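Glucose-permease IIA component (Mycoplasma capricolum, PDB 2GPR) relays a phosphoryl group from phospho-HPr to the EIIB domain in the sugar phosphotransferase system, which couples glucose uptake to its phosphorylation. Local coordinates at residues N7-I18 and G142-L153; N45-L55 and Q99-V110. All coordinates share one frame; numbering follows the deposited sequence.

Contact 1 (7-18 with 142-153) and contact 2 (45-55 with 99-110) lie with their centres about 13 Å apart. Along the chain contact 2 is nested inside the loop that contact 1 closes. Each joins two antiparallel segments through a beta bulge, an Ala-Pro pair facing a type II turn, and a second stretch of bridges, consistent with a repeated structural unit. They meet at these Ala-Pro corners, where Pro-13 O probably accepts from His-48 N (2.7 Å) and Pro-50 O from Leu-11 N (2.9 Å). Both reach the seven-stranded antiparallel sheet, whose strand 74-78 ends at His-78, by similarity the phosphorylated residue. The side chain of Pro-13 is about 10 Å from that of His-78.

Contact 1: residues N7-I18 and G142-L153; sequences NLKVLAPCDGTI and GEVKQGDVVAIL
Val-150 and Ala-151 both face Val-10, a classic beta bulge in the antiparallel pairing of strands 8-11 and 149-153: Val-10 N donates to Ala-151 O, and Val-10 O accepts from Val-150 N (3.0 Å). The bulge turns Val-150 inward, its CG2 lying 3.8 Å from Ile-18 CG1 and 4.0 Å from Ala-12 CB. On the face they share, Ile-152 runs alongside Lys-9, CD1 against CG (3.6 Å). Beyond the strands, residues 145-148 form a type II turn held by two bonds from segment 7-18. Gly-147 N reaches a lone pair of Ala-12 O, in the carbonyl plane (2.7 Å). Asp-15, with CG beside its own backbone N (chi1 -81°), extends OD1 to Gln-146 N in a nearly straight, very short bond (2.5 Å, 169°). Within the turn, Lys-145 N donates to Asp-148 OD2 (2.7 Å). Past it the pairing resumes, Val-144 N donating to Gly-16 O, and Thr-17 OG1 bonds Glu-143 OE1 at a very short 2.4 Å; Glu-143 OE2 forms a salt bridge with Lys-43. Tying the N-terminal strands to the C-terminal end of the chain, this arrangement belongs to the duplicated hybrid motif of glucose-permease IIA domains.

Contact 2: residues N45-L55 and Q99-V110; sequences NDFHAPVSGKL and QEVNAGDKLVTV
Phe-47 O receives two backbone N-H groups, a short one from Leu-107 (2.7 Å) and a weak one from Val-108, the pattern of a classic beta bulge between strands 46-48 and 106-110. Phe-47 N in turn donates almost straight to Val-108 O (3.1 Å, 176°). Further along, Gly-104 N bonds Ala-49 O at 2.5 Å, and antiparallel pairing returns where Gly-53 and Val-101 exchange N-H and C=O; Leu-55 N then meets Gln-99 O in another nearly linear bond. Polar side chains fasten the type II turn 102-105. Ser-52 OG accepts Ala-103 N (2.8 Å), placed there by a chi1 of -50° that sets OG beside its own backbone N. Inside the turn, Asp-105 OD2 takes Asn-102 N (2.6 Å) from above the carboxylate plane. Lys-106 CG lies over one face of the His-48 ring, offset toward the rim, a CH-pi contact 4.2 Å from the centroid; His-48 ND1 is hydrogen-bonded to Pro-13 O. Apolar contacts fill the inner side: Leu-107 CD2 lies 4.1 Å from Ala-49 CB, and Val-110 CG2 lies 4.2 Å from Phe-47 CD1. Phe-47 and Leu-107 both rest on Leu-77 of strand 74-78, Val-101 packs on Ile-67 of strand 64-68, and strand 106-110 lies between strands 46-48 and 91-93.

Contact 1: residues N7-I18 and G142-L153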
loop_
_atom_site.group_PDB
_atom_site.type_symbol
_atom_site.label_atom_id
_atom_site.label_comp_id
_atom_site.label_asym_id
_atom_site.label_seq_id
_atom_site.Cartn_x
_atom_site.Cartn_y
_atom_site.Cartn_z
ATOM N N ASN A 7 -1.381 16.962 8.716
ATOM C CA ASN A 7 -1.964 15.912 7.896
ATOM C C ASN A 7 -0.949 14.846 7.514
ATOM O O ASN A 7 0.250 14.927 7.842
ATOM C CB ASN A 7 -2.718 16.429 6.653
ATOM C CG ASN A 7 -1.847 17.114 5.581
ATOM O OD1 ASN A 7 -1.244 18.167 5.797
ATOM N ND2 ASN A 7 -1.880 16.585 4.361
ATOM N N LEU A 8 -1.462 13.774 6.907
ATOM C CA LEU A 8 -0.599 12.733 6.446
ATOM C C LEU A 8 -0.726 12.587 4.951
ATOM O O LEU A 8 -1.780 12.383 4.408
ATOM C CB LEU A 8 -0.755 11.383 7.158
ATOM C CG LEU A 8 0.190 10.329 6.536
ATOM C CD1 LEU A 8 1.308 9.957 7.474
ATOM C CD2 LEU A 8 -0.568 9.115 6.038
ATOM N N LYS A 9 0.347 12.743 4.277
ATOM C CA LYS A 9 0.318 12.618 2.841
ATOM C C LYS A 9 0.666 11.205 2.422
ATOM O O LYS A 9 1.677 10.651 2.858
ATOM C CB LYS A 9 1.314 13.571 2.242
ATOM C CG LYS A 9 0.682 14.892 1.882
ATOM C CD LYS A 9 1.746 15.945 1.483
ATOM C CE LYS A 9 3.002 15.250 0.934
ATOM N NZ LYS A 9 4.093 16.183 0.558
ATOM N N VAL A 10 -0.161 10.586 1.573
ATOM C CA VAL A 10 0.181 9.254 1.152
ATOM C C VAL A 10 0.615 9.230 -0.287
ATOM O O VAL A 10 -0.048 9.827 -1.066
ATOM C CB VAL A 10 -0.700 8.090 1.699
ATOM C CG1 VAL A 10 -1.495 8.448 2.952
ATOM C CG2 VAL A 10 -1.527 7.319 0.692
ATOM N N LEU A 11 1.782 8.634 -0.631
ATOM C CA LEU A 11 2.254 8.590 -2.040
ATOM C C LEU A 11 1.842 7.313 -2.807
ATOM O O LEU A 11 1.380 6.310 -2.256
ATOM C CB LEU A 11 3.788 8.834 -2.240
ATOM C CG LEU A 11 4.470 9.890 -1.364
ATOM C CD1 LEU A 11 5.914 10.069 -1.783
ATOM C CD2 LEU A 11 3.764 11.239 -1.382
ATOM N N ALA A 12 2.022 7.325 -4.099
ATOM C CA ALA A 12 1.773 6.136 -4.847
ATOM C C ALA A 12 3.061 5.299 -4.842
ATOM O O ALA A 12 4.119 5.823 -5.152
ATOM C CB ALA A 12 1.402 6.526 -6.248
ATOM N N PRO A 13 2.989 4.017 -4.418
ATOM C CA PRO A 13 4.139 3.084 -4.342
ATOM C C PRO A 13 4.604 2.485 -5.692
ATOM O O PRO A 13 5.699 1.940 -5.832
ATOM C CB PRO A 13 3.670 1.948 -3.473
ATOM C CG PRO A 13 2.162 2.057 -3.373
ATOM C CD PRO A 13 1.814 3.491 -3.669
ATOM N N CYS A 14 3.752 2.581 -6.703
ATOM C CA CYS A 14 4.102 2.179 -8.033
ATOM C C CYS A 14 3.374 3.048 -9.075
ATOM O O CYS A 14 2.581 3.974 -8.762
ATOM C CB CYS A 14 3.847 0.714 -8.291
ATOM S SG CYS A 14 2.122 0.357 -8.084
ATOM N N ASP A 15 3.670 2.793 -10.317
ATOM C CA ASP A 15 2.997 3.541 -11.308
ATOM C C ASP A 15 1.691 2.810 -11.551
ATOM O O ASP A 15 1.610 1.629 -11.267
ATOM C CB ASP A 15 3.879 3.703 -12.585
ATOM C CG ASP A 15 4.943 4.808 -12.521
ATOM O OD1 ASP A 15 5.049 5.443 -11.355
ATOM O OD2 ASP A 15 5.615 5.115 -13.495
ATOM N N GLY A 16 0.646 3.506 -12.011
ATOM C CA GLY A 16 -0.649 2.860 -12.287
ATOM C C GLY A 16 -1.846 3.754 -11.985
ATOM O O GLY A 16 -1.727 4.976 -11.900
ATOM N N THR A 17 -3.006 3.120 -11.805
ATOM C CA THR A 17 -4.212 3.845 -11.526
ATOM C C THR A 17 -4.714 3.605 -10.129
ATOM O O THR A 17 -4.936 2.473 -9.724
ATOM C CB THR A 17 -5.313 3.316 -12.445
ATOM O OG1 THR A 17 -4.766 3.064 -13.705
ATOM C CG2 THR A 17 -6.515 4.260 -12.514
ATOM N N ILE A 18 -5.012 4.663 -9.423
ATOM C CA ILE A 18 -5.653 4.499 -8.163
ATOM C C ILE A 18 -7.106 4.185 -8.506
ATOM O O ILE A 18 -7.670 4.801 -9.402
ATOM C CB ILE A 18 -5.511 5.728 -7.277
ATOM C CG1 ILE A 18 -4.012 5.989 -7.010
ATOM C CG2 ILE A 18 -6.282 5.547 -5.957
ATOM C CD1 ILE A 18 -3.293 4.807 -6.325
ATOM N N GLY A 142 -7.453 8.079 -10.577
ATOM C CA GLY A 142 -6.960 8.139 -11.907
ATOM C C GLY A 142 -5.538 7.660 -12.028
ATOM O O GLY A 142 -5.043 6.953 -11.162
ATOM N N GLU A 143 -4.922 8.048 -13.179
ATOM C CA GLU A 143 -3.581 7.697 -13.601
ATOM C C GLU A 143 -2.516 8.501 -12.804
ATOM O O GLU A 143 -2.596 9.739 -12.677
ATOM C CB GLU A 143 -3.486 7.867 -15.128
ATOM C CG GLU A 143 -2.761 6.721 -15.874
ATOM C CD GLU A 143 -3.494 5.382 -15.922
ATOM O OE1 GLU A 143 -4.290 5.019 -15.071
ATOM O OE2 GLU A 143 -3.149 4.635 -16.964
ATOM N N VAL A 144 -1.548 7.776 -12.178
ATOM C CA VAL A 144 -0.530 8.377 -11.306
ATOM C C VAL A 144 0.862 7.862 -11.539
ATOM O O VAL A 144 1.111 6.843 -12.144
ATOM C CB VAL A 144 -0.816 8.176 -9.789
ATOM C CG1 VAL A 144 -2.126 8.812 -9.347
ATOM C CG2 VAL A 144 -0.813 6.699 -9.421
ATOM N N LYS A 145 1.778 8.587 -10.962
ATOM C CA LYS A 145 3.146 8.231 -10.986
ATOM C C LYS A 145 3.592 7.941 -9.591
ATOM O O LYS A 145 3.175 8.612 -8.617
ATOM C CB LYS A 145 3.971 9.323 -11.598
ATOM C CG LYS A 145 3.608 9.496 -13.053
ATOM C CD LYS A 145 4.520 8.700 -13.974
ATOM C CE LYS A 145 5.599 9.561 -14.668
ATOM N NZ LYS A 145 6.031 9.060 -15.994
ATOM N N GLN A 146 4.429 6.925 -9.486
ATOM C CA GLN A 146 4.964 6.531 -8.191
ATOM C C GLN A 146 5.612 7.731 -7.490
ATOM O O GLN A 146 6.516 8.363 -8.053
ATOM C CB GLN A 146 6.007 5.401 -8.362
ATOM C CG GLN A 146 6.671 5.004 -7.053
ATOM C CD GLN A 146 7.926 5.767 -6.801
ATOM O OE1 GLN A 146 8.170 6.314 -5.684
ATOM N NE2 GLN A 146 8.770 5.751 -7.840
ATOM N N GLY A 147 5.139 8.064 -6.273
ATOM C CA GLY A 147 5.701 9.180 -5.518
ATOM C C GLY A 147 4.839 10.436 -5.632
ATOM O O GLY A 147 5.252 11.545 -5.270
ATOM N N ASP A 148 3.645 10.244 -6.164
ATOM C CA ASP A 148 2.709 11.315 -6.362
ATOM C C ASP A 148 1.851 11.334 -5.180
ATOM O O ASP A 148 1.475 10.263 -4.733
ATOM C CB ASP A 148 1.727 10.935 -7.520
ATOM C CG ASP A 148 2.145 11.199 -8.935
ATOM O OD1 ASP A 148 3.363 11.562 -9.030
ATOM O OD2 ASP A 148 1.413 11.066 -9.894
ATOM N N VAL A 149 1.422 12.496 -4.753
ATOM C CA VAL A 149 0.454 12.476 -3.690
ATOM C C VAL A 149 -0.858 11.873 -4.221
ATOM O O VAL A 149 -1.258 12.097 -5.355
ATOM C CB VAL A 149 0.274 13.792 -2.953
ATOM C CG1 VAL A 149 -0.952 13.690 -2.052
ATOM C CG2 VAL A 149 1.494 14.039 -2.105
ATOM N N VAL A 150 -1.512 11.078 -3.387
ATOM C CA VAL A 150 -2.681 10.284 -3.731
ATOM C C VAL A 150 -3.783 10.342 -2.637
ATOM O O VAL A 150 -4.912 9.928 -2.841
ATOM C CB VAL A 150 -2.143 8.849 -4.015
ATOM C CG1 VAL A 150 -3.019 7.710 -3.517
ATOM C CG2 VAL A 150 -1.836 8.679 -5.493
ATOM N N ALA A 151 -3.457 10.861 -1.467
ATOM C CA ALA A 151 -4.418 10.972 -0.389
ATOM C C ALA A 151 -3.862 11.680 0.783
ATOM O O ALA A 151 -2.675 11.735 1.042
ATOM C CB ALA A 151 -4.970 9.649 0.068
ATOM N N ILE A 152 -4.780 12.252 1.479
ATOM C CA ILE A 152 -4.540 13.028 2.675
ATOM C C ILE A 152 -5.375 12.421 3.737
ATOM O O ILE A 152 -6.563 12.169 3.488
ATOM C CB ILE A 152 -5.031 14.484 2.480
ATOM C CG1 ILE A 152 -4.292 15.151 1.345
ATOM C CG2 ILE A 152 -4.875 15.306 3.746
ATOM C CD1 ILE A 152 -2.833 15.375 1.659
ATOM N N LEU A 153 -4.703 12.089 4.848
ATOM C CA LEU A 153 -5.291 11.573 6.098
ATOM C C LEU A 153 -5.059 12.741 7.021
ATOM O O LEU A 153 -3.929 13.028 7.394
ATOM C CB LEU A 153 -4.682 10.204 6.589
ATOM C CG LEU A 153 -5.463 9.559 7.763
ATOM C CD1 LEU A 153 -6.643 8.697 7.289
ATOM C CD2 LEU A 153 -4.521 8.719 8.622
#

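Contact 2: residues N45-L55 and Q99-V110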
loop_
_atom_site.group_PDB
_atom_site.type_symbol
_atom_site.label_atom_id
_atom_site.label_comp_id
_atom_site.label_asym_id
_atom_site.label_seq_id
_atom_site.Cartn_x
_atom_site.Cartn_y
_atom_site.Cartn_z
ATOM N N ASN A 45 6.753 -2.428 -11.497
ATOM C CA ASN A 45 7.000 -3.561 -10.649
ATOM C C ASN A 45 7.407 -3.194 -9.263
ATOM O O ASN A 45 7.055 -3.884 -8.277
ATOM C CB ASN A 45 8.056 -4.450 -11.259
ATOM C CG ASN A 45 7.821 -4.551 -12.734
ATOM O OD1 ASN A 45 8.364 -3.710 -13.474
ATOM N ND2 ASN A 45 6.843 -5.391 -13.146
ATOM N N ASP A 46 8.138 -2.102 -9.202
ATOM C CA ASP A 46 8.615 -1.573 -7.953
ATOM C C ASP A 46 7.519 -0.952 -7.068
ATOM O O ASP A 46 6.717 -0.124 -7.475
ATOM C CB ASP A 46 9.857 -0.720 -8.140
ATOM C CG ASP A 46 10.825 -1.368 -9.140
ATOM O OD1 ASP A 46 10.888 -2.679 -9.031
ATOM O OD2 ASP A 46 11.511 -0.740 -9.944
ATOM N N PHE A 47 7.430 -1.444 -5.856
ATOM C CA PHE A 47 6.500 -0.920 -4.941
ATOM C C PHE A 47 7.329 -0.209 -3.915
ATOM O O PHE A 47 8.350 -0.762 -3.479
ATOM C CB PHE A 47 5.625 -2.004 -4.338
ATOM C CG PHE A 47 4.622 -2.538 -5.302
ATOM C CD1 PHE A 47 5.036 -3.341 -6.361
ATOM C CD2 PHE A 47 3.266 -2.249 -5.148
ATOM C CE1 PHE A 47 4.097 -3.825 -7.265
ATOM C CE2 PHE A 47 2.308 -2.718 -6.050
ATOM C CZ PHE A 47 2.749 -3.469 -7.138
ATOM N N HIS A 48 6.945 1.057 -3.614
ATOM C CA HIS A 48 7.695 1.898 -2.719
ATOM C C HIS A 48 6.875 2.221 -1.522
ATOM O O HIS A 48 5.692 2.117 -1.562
ATOM C CB HIS A 48 8.099 3.227 -3.406
ATOM C CG HIS A 48 9.154 3.088 -4.460
ATOM N ND1 HIS A 48 8.842 2.704 -5.746
ATOM C CD2 HIS A 48 10.508 3.211 -4.390
ATOM C CE1 HIS A 48 9.996 2.632 -6.428
ATOM N NE2 HIS A 48 11.013 2.935 -5.640
ATOM N N ALA A 49 7.500 2.678 -0.473
ATOM C CA ALA A 49 6.785 3.096 0.675
ATOM C C ALA A 49 5.918 4.362 0.406
ATOM O O ALA A 49 6.374 5.400 -0.097
ATOM C CB ALA A 49 7.777 3.318 1.811
ATOM N N PRO A 50 4.670 4.288 0.824
ATOM C CA PRO A 50 3.685 5.369 0.701
ATOM C C PRO A 50 3.859 6.484 1.707
ATOM O O PRO A 50 3.383 7.577 1.511
ATOM C CB PRO A 50 2.342 4.708 0.965
ATOM C CG PRO A 50 2.581 3.190 1.176
ATOM C CD PRO A 50 4.056 2.934 0.967
ATOM N N VAL A 51 4.494 6.164 2.822
ATOM C CA VAL A 51 4.801 7.083 3.914
ATOM C C VAL A 51 6.082 6.656 4.628
ATOM O O VAL A 51 6.756 5.638 4.318
ATOM C CB VAL A 51 3.676 7.206 4.936
ATOM C CG1 VAL A 51 2.368 7.610 4.272
ATOM C CG2 VAL A 51 3.524 5.859 5.651
ATOM N N SER A 52 6.430 7.428 5.610
ATOM C CA SER A 52 7.566 7.086 6.401
ATOM C C SER A 52 7.105 6.515 7.723
ATOM O O SER A 52 6.117 6.960 8.298
ATOM C CB SER A 52 8.455 8.264 6.566
ATOM O OG SER A 52 8.653 8.788 5.274
ATOM N N GLY A 53 7.789 5.477 8.182
ATOM C CA GLY A 53 7.421 4.837 9.446
ATOM C C GLY A 53 8.214 3.579 9.631
ATOM O O GLY A 53 9.258 3.425 8.995
ATOM N N LYS A 54 7.717 2.692 10.477
ATOM C CA LYS A 54 8.356 1.419 10.760
ATOM C C LYS A 54 7.649 0.260 10.110
ATOM O O LYS A 54 6.412 0.103 10.201
ATOM C CB LYS A 54 8.343 1.164 12.232
ATOM C CG LYS A 54 9.671 0.654 12.711
ATOM C CD LYS A 54 9.515 -0.322 13.840
ATOM C CE LYS A 54 8.716 0.234 14.991
ATOM N NZ LYS A 54 8.837 -0.669 16.143
ATOM N N LEU A 55 8.435 -0.574 9.457
ATOM C CA LEU A 55 7.884 -1.762 8.829
ATOM C C LEU A 55 7.522 -2.703 9.979
ATOM O O LEU A 55 8.280 -3.617 10.350
ATOM C CB LEU A 55 8.952 -2.439 7.952
ATOM C CG LEU A 55 8.540 -2.860 6.546
ATOM C CD1 LEU A 55 9.706 -3.562 5.853
ATOM C CD2 LEU A 55 7.382 -3.819 6.572
ATOM N N GLN A 99 12.097 -2.580 10.343
ATOM C CA GLN A 99 12.937 -1.567 9.645
ATOM C C GLN A 99 12.209 -0.209 9.526
ATOM O O GLN A 99 11.013 -0.138 9.259
ATOM C CB GLN A 99 13.237 -2.070 8.197
ATOM C CG GLN A 99 13.972 -1.063 7.271
ATOM C CD GLN A 99 14.369 -1.655 5.894
ATOM O OE1 GLN A 99 14.348 -0.957 4.816
ATOM N NE2 GLN A 99 14.814 -2.925 5.907
ATOM N N GLU A 100 12.914 0.874 9.668
ATOM C CA GLU A 100 12.275 2.102 9.468
ATOM C C GLU A 100 12.482 2.474 7.970
ATOM O O GLU A 100 13.516 2.136 7.353
ATOM C CB GLU A 100 12.883 3.211 10.314
ATOM C CG GLU A 100 11.938 3.764 11.382
ATOM C CD GLU A 100 12.288 5.193 11.804
ATOM O OE1 GLU A 100 11.933 6.188 11.065
ATOM O OE2 GLU A 100 12.938 5.400 12.898
ATOM N N VAL A 101 11.428 2.997 7.320
ATOM C CA VAL A 101 11.522 3.337 5.922
ATOM C C VAL A 101 11.119 4.765 5.701
ATOM O O VAL A 101 10.413 5.341 6.509
ATOM C CB VAL A 101 10.675 2.454 5.035
ATOM C CG1 VAL A 101 11.357 1.117 4.773
ATOM C CG2 VAL A 101 9.289 2.255 5.660
ATOM N N ASN A 102 11.541 5.298 4.548
ATOM C CA ASN A 102 11.170 6.654 4.115
ATOM C C ASN A 102 10.235 6.555 2.929
ATOM O O ASN A 102 10.430 5.687 2.043
ATOM C CB ASN A 102 12.354 7.592 3.784
ATOM C CG ASN A 102 13.094 8.121 5.007
ATOM O OD1 ASN A 102 14.327 8.271 4.998
ATOM N ND2 ASN A 102 12.347 8.432 6.067
ATOM N N ALA A 103 9.196 7.386 2.940
ATOM C CA ALA A 103 8.231 7.335 1.876
ATOM C C ALA A 103 8.913 7.490 0.558
ATOM O O ALA A 103 9.767 8.339 0.390
ATOM C CB ALA A 103 7.164 8.372 2.082
ATOM N N GLY A 104 8.561 6.634 -0.363
ATOM C CA GLY A 104 9.238 6.586 -1.642
ATOM C C GLY A 104 10.409 5.560 -1.655
ATOM O O GLY A 104 11.024 5.323 -2.679
ATOM N N ASP A 105 10.753 4.957 -0.499
ATOM C CA ASP A 105 11.809 3.917 -0.507
ATOM C C ASP A 105 11.245 2.685 -1.169
ATOM O O ASP A 105 10.042 2.489 -1.183
ATOM C CB ASP A 105 12.305 3.476 0.859
ATOM C CG ASP A 105 13.141 4.484 1.525
ATOM O OD1 ASP A 105 13.629 5.356 0.696
ATOM O OD2 ASP A 105 13.274 4.520 2.717
ATOM N N LYS A 106 12.107 1.872 -1.759
ATOM C CA LYS A 106 11.627 0.722 -2.428
ATOM C C LYS A 106 11.334 -0.356 -1.429
ATOM O O LYS A 106 12.151 -0.592 -0.536
ATOM C CB LYS A 106 12.625 0.262 -3.451
ATOM C CG LYS A 106 11.993 -0.670 -4.455
ATOM C CD LYS A 106 12.879 -0.949 -5.651
ATOM C CE LYS A 106 14.348 -0.985 -5.307
ATOM N NZ LYS A 106 15.210 -0.907 -6.508
ATOM N N LEU A 107 10.209 -1.062 -1.542
ATOM C CA LEU A 107 10.008 -2.133 -0.588
ATOM C C LEU A 107 10.411 -3.442 -1.211
ATOM O O LEU A 107 11.239 -4.204 -0.685
ATOM C CB LEU A 107 8.586 -2.173 -0.061
ATOM C CG LEU A 107 8.230 -0.841 0.543
ATOM C CD1 LEU A 107 6.757 -0.795 0.888
ATOM C CD2 LEU A 107 9.113 -0.561 1.763
ATOM N N VAL A 108 9.847 -3.669 -2.385
ATOM C CA VAL A 108 10.103 -4.896 -3.064
ATOM C C VAL A 108 9.921 -4.772 -4.595
ATOM O O VAL A 108 9.392 -3.783 -5.130
ATOM C CB VAL A 108 9.147 -5.931 -2.489
ATOM C CG1 VAL A 108 7.770 -5.426 -2.793
ATOM C CG2 VAL A 108 9.345 -7.347 -3.041
ATOM N N THR A 109 10.374 -5.810 -5.286
ATOM C CA THR A 109 10.201 -5.876 -6.697
ATOM C C THR A 109 9.416 -7.138 -7.026
ATOM O O THR A 109 9.777 -8.249 -6.611
ATOM C CB THR A 109 11.523 -5.744 -7.474
ATOM O OG1 THR A 109 12.305 -4.724 -6.874
ATOM C CG2 THR A 109 11.258 -5.450 -8.977
ATOM N N VAL A 110 8.273 -6.951 -7.694
ATOM C CA VAL A 110 7.406 -8.083 -8.018
ATOM C C VAL A 110 7.376 -8.519 -9.471
ATOM O O VAL A 110 7.098 -7.739 -10.369
ATOM C CB VAL A 110 5.981 -7.830 -7.599
ATOM C CG1 VAL A 110 5.168 -9.094 -7.830
ATOM C CG2 VAL A 110 5.959 -7.453 -6.138
#